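Side-chain contacts in A putative transcriptional regulator (Rhodococcus sp., PDB 2HKU), which probably binds DNA as a transcriptional regulator of the TetR family, acting on gene expression through an N-terminal helix-turn-helix: residues V40-T43 / Q44-A48; V92-Y95 / T96-V100. All coordinates share one frame; numbering follows the deposited sequence.

Interaction 1: residues V40-T43 / Q44-A48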
# COMPACT_ATOMS: atom_id res chain seq x y z
N VAL A 40 12.74 -16.90 -1.19
CA VAL A 40 13.19 -17.98 -2.11
C VAL A 40 14.70 -17.98 -2.27
O VAL A 40 15.26 -16.94 -2.70
CB VAL A 40 12.63 -17.76 -3.53
CG1 VAL A 40 13.25 -18.81 -4.60
CG2 VAL A 40 11.16 -17.90 -3.51
N PRO A 41 15.40 -19.09 -1.89
CA PRO A 41 16.83 -19.02 -2.13
C PRO A 41 17.23 -18.87 -3.60
O PRO A 41 16.64 -19.46 -4.48
CB PRO A 41 17.39 -20.33 -1.54
CG PRO A 41 16.35 -20.86 -0.61
CD PRO A 41 15.01 -20.36 -1.22
N ILE A 42 18.28 -18.12 -3.83
CA ILE A 42 18.88 -18.10 -5.17
C ILE A 42 19.15 -19.48 -5.84
O ILE A 42 18.85 -19.65 -7.03
CB ILE A 42 20.14 -17.14 -5.19
CG1 ILE A 42 20.34 -16.57 -6.59
CG2 ILE A 42 21.39 -17.81 -4.62
CD1 ILE A 42 18.97 -15.91 -7.13
N THR A 43 19.63 -20.47 -5.07
CA THR A 43 19.93 -21.86 -5.57
C THR A 43 18.71 -22.57 -6.20
O THR A 43 18.83 -23.39 -7.13
CB THR A 43 20.53 -22.79 -4.44
OG1 THR A 43 19.66 -22.83 -3.28
CG2 THR A 43 21.96 -22.34 -4.00
N GLN A 44 17.55 -22.25 -5.68
CA GLN A 44 16.30 -22.79 -6.18
C GLN A 44 15.90 -22.13 -7.47
O GLN A 44 15.29 -22.77 -8.30
CB GLN A 44 15.26 -22.43 -5.18
CG GLN A 44 14.24 -23.45 -4.98
CD GLN A 44 13.31 -23.03 -3.89
OE1 GLN A 44 12.27 -22.46 -4.14
NE2 GLN A 44 13.70 -23.31 -2.66
N ILE A 45 16.17 -20.81 -7.61
CA ILE A 45 15.99 -20.08 -8.87
C ILE A 45 16.95 -20.63 -9.92
O ILE A 45 16.56 -20.86 -11.04
CB ILE A 45 16.10 -18.51 -8.69
CG1 ILE A 45 14.84 -17.97 -7.99
CG2 ILE A 45 16.31 -17.82 -10.02
CD1 ILE A 45 15.02 -16.57 -7.28
N CYS A 46 18.21 -20.81 -9.54
CA CYS A 46 19.25 -21.34 -10.40
C CYS A 46 18.94 -22.78 -10.81
O CYS A 46 19.12 -23.13 -11.99
CB CYS A 46 20.60 -21.25 -9.72
SG CYS A 46 21.20 -19.56 -9.56
N ALA A 47 18.48 -23.60 -9.86
CA ALA A 47 18.06 -25.00 -10.16
C ALA A 47 16.91 -24.99 -11.18
O ALA A 47 16.98 -25.67 -12.22
CB ALA A 47 17.70 -25.80 -8.86
N ALA A 48 15.89 -24.15 -10.91
CA ALA A 48 14.80 -23.91 -11.82
C ALA A 48 15.27 -23.43 -13.19
O ALA A 48 14.72 -23.85 -14.22
CB ALA A 48 13.80 -22.93 -11.23
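P41 sits at the N-cap of helix 42-49, and its carbonyl O takes a hydrogen bond from Q44 N at 3.2 Å and a weak one from I45 N; C46 N to I42 O and A47 N to T43 O, both 2.8 Å, carry the ladder onward. The proline ring itself has no donor or acceptor with which to cap the first turn; what the residue offers is its carbonyl O, which holds Q44 N and, weakly, I45 N. Two groups of side chains then fold round this start. On the exposed flank Q44 turns back to the CD corner of the proline ring: its extended chain brings NE2 within 3.5 Å of P41 CD, while OE1 lies 3.8 Å from V40 CG1. The inward flank is mostly apolar. V40 points CG1 away from its own backbone N (chi1 173°), which sets this methyl 3.8 Å from I45 CG1, the two side chains crossing at about a right angle. I42 meets the same end of I45, CD1 to CD1 at 4.0 Å, and its CG1 lies 4.3 Å from C46 SG. Behind these, I45 packs on F33 of helix 21-36, I42 and C46 share V56 of helix 53-60, and K63 bonds to V40 O. A helix start built in this way, with apolar residues turned inward, fits the first helix of the helix-turn-helix predicted here, the support on which a TetR-type recognition helix rests.

Interaction 2: residues V92-Y95 / T96-V100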
# COMPACT_ATOMS: atom_id res chain seq x y z
N VAL A 92 -17.65 1.86 -21.15
CA VAL A 92 -16.75 2.51 -20.22
C VAL A 92 -16.82 1.98 -18.75
O VAL A 92 -15.75 1.68 -18.12
CB VAL A 92 -16.90 4.03 -20.29
CG1 VAL A 92 -16.36 4.69 -19.04
CG2 VAL A 92 -16.13 4.54 -21.45
N GLY A 93 -18.04 1.83 -18.23
CA GLY A 93 -18.23 1.26 -16.90
C GLY A 93 -17.53 -0.05 -16.93
O GLY A 93 -16.87 -0.45 -15.97
N ASP A 94 -17.61 -0.72 -18.06
CA ASP A 94 -17.08 -2.05 -18.22
C ASP A 94 -15.55 -2.09 -18.44
O ASP A 94 -14.89 -3.09 -18.19
CB ASP A 94 -17.68 -2.61 -19.46
CG ASP A 94 -18.07 -4.01 -19.30
OD1 ASP A 94 -17.13 -4.81 -19.23
OD2 ASP A 94 -19.32 -4.31 -19.25
N TYR A 95 -15.03 -1.01 -19.00
CA TYR A 95 -13.59 -0.85 -19.21
C TYR A 95 -12.94 -0.72 -17.83
O TYR A 95 -11.96 -1.41 -17.55
CB TYR A 95 -13.40 0.42 -20.01
CG TYR A 95 -12.00 0.94 -20.16
CD1 TYR A 95 -11.28 0.74 -21.35
CD2 TYR A 95 -11.40 1.70 -19.14
CE1 TYR A 95 -10.02 1.24 -21.50
CE2 TYR A 95 -10.15 2.19 -19.27
CZ TYR A 95 -9.45 1.99 -20.44
OH TYR A 95 -8.18 2.52 -20.56
N THR A 96 -13.51 0.17 -17.01
CA THR A 96 -13.13 0.35 -15.64
C THR A 96 -13.23 -0.88 -14.79
O THR A 96 -12.31 -1.13 -14.03
CB THR A 96 -13.82 1.51 -15.03
OG1 THR A 96 -13.74 2.58 -15.96
CG2 THR A 96 -13.12 1.96 -13.69
N GLU A 97 -14.28 -1.71 -14.97
CA GLU A 97 -14.46 -2.96 -14.18
C GLU A 97 -13.41 -3.97 -14.53
O GLU A 97 -12.84 -4.73 -13.73
CB GLU A 97 -15.88 -3.59 -14.45
CG GLU A 97 -17.03 -3.09 -13.60
CD GLU A 97 -18.45 -3.36 -14.22
OE1 GLU A 97 -18.73 -4.55 -14.50
OE2 GLU A 97 -19.26 -2.39 -14.42
N LYS A 98 -13.18 -4.02 -15.83
CA LYS A 98 -12.20 -4.89 -16.38
C LYS A 98 -10.78 -4.41 -15.91
O LYS A 98 -9.97 -5.19 -15.54
CB LYS A 98 -12.32 -4.80 -17.90
CG LYS A 98 -13.20 -5.93 -18.55
CD LYS A 98 -13.67 -5.44 -20.00
CE LYS A 98 -14.81 -6.37 -20.54
NZ LYS A 98 -14.33 -7.74 -20.46
N LEU A 99 -10.50 -3.15 -16.02
CA LEU A 99 -9.15 -2.70 -15.68
C LEU A 99 -8.90 -2.98 -14.17
O LEU A 99 -8.00 -3.67 -13.83
CB LEU A 99 -8.97 -1.26 -16.09
CG LEU A 99 -7.51 -0.72 -16.19
CD1 LEU A 99 -7.54 0.56 -17.03
CD2 LEU A 99 -6.97 -0.42 -14.80
N VAL A 100 -9.82 -2.54 -13.31
CA VAL A 100 -9.70 -2.70 -11.82
C VAL A 100 -9.76 -4.12 -11.40
O VAL A 100 -8.92 -4.64 -10.67
CB VAL A 100 -10.79 -1.81 -11.13
CG1 VAL A 100 -10.77 -1.96 -9.64
CG2 VAL A 100 -10.59 -0.40 -11.52
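Y95 and L99, one helical turn apart, lie side by side and point the same way. From CB outward the tyrosine first passes the backbone of its neighbour: CB and CD2 skirt the amide N of T96, which lies at the ring edge, near its plane. Farther out, CE2 meets L99 CD1 at 3.8 Å, and CZ and OH stay close to the same methyl. With CG swung away from the backbone N (chi1 170°), the ring projects out from the helix and its CE2 region runs beside the L99 side chain; OH ends at a weak hydrogen bond to T149 of helix 125-152. Cutting the ring back to an alanine is likely to leave L99 CD1 without its aromatic neighbour, T149 without its weak partner, and a gap against A145 and L146. Round the helix, T96 returns to the backbone: V92 O accepts both T96 N, at 2.9 Å, and T96 OG1, at 3.1 Å, so a buried hydroxyl is satisfied within its own helix. On the more open side K98 lays its chain past D94, CE 3.1 Å from OD1, yet NZ stops 4.2 Å from OD1, beyond a salt bridge. The pairing is ordinary alpha-helical i to i+4 packing; burial of this helix among helices 63-87, 125-152 and 190-201 fits the all-helical C-terminal domain of TetR-family regulators.

Interaction 1 precedes interaction 2 along the chain, and the two lie on opposite sides of its centre, their own centres 38 Å apart and their nearest atoms about 25 Å apart. They share no helix: residues 40-48 lead into helix 42-49 in the helix-turn-helix region, while 92-100 begin helix 92-104 in the C-terminal helical part. Helix 63-87 is common ground, since I42 touches K63 and L66 near its start and L99 touches A82 and A86 near its end. One contact is a capped helix start, the other packing along a helix, and that long helix physically joins the probable DNA-binding part to the C-terminal helical body, which in TetR relatives usually senses ligands.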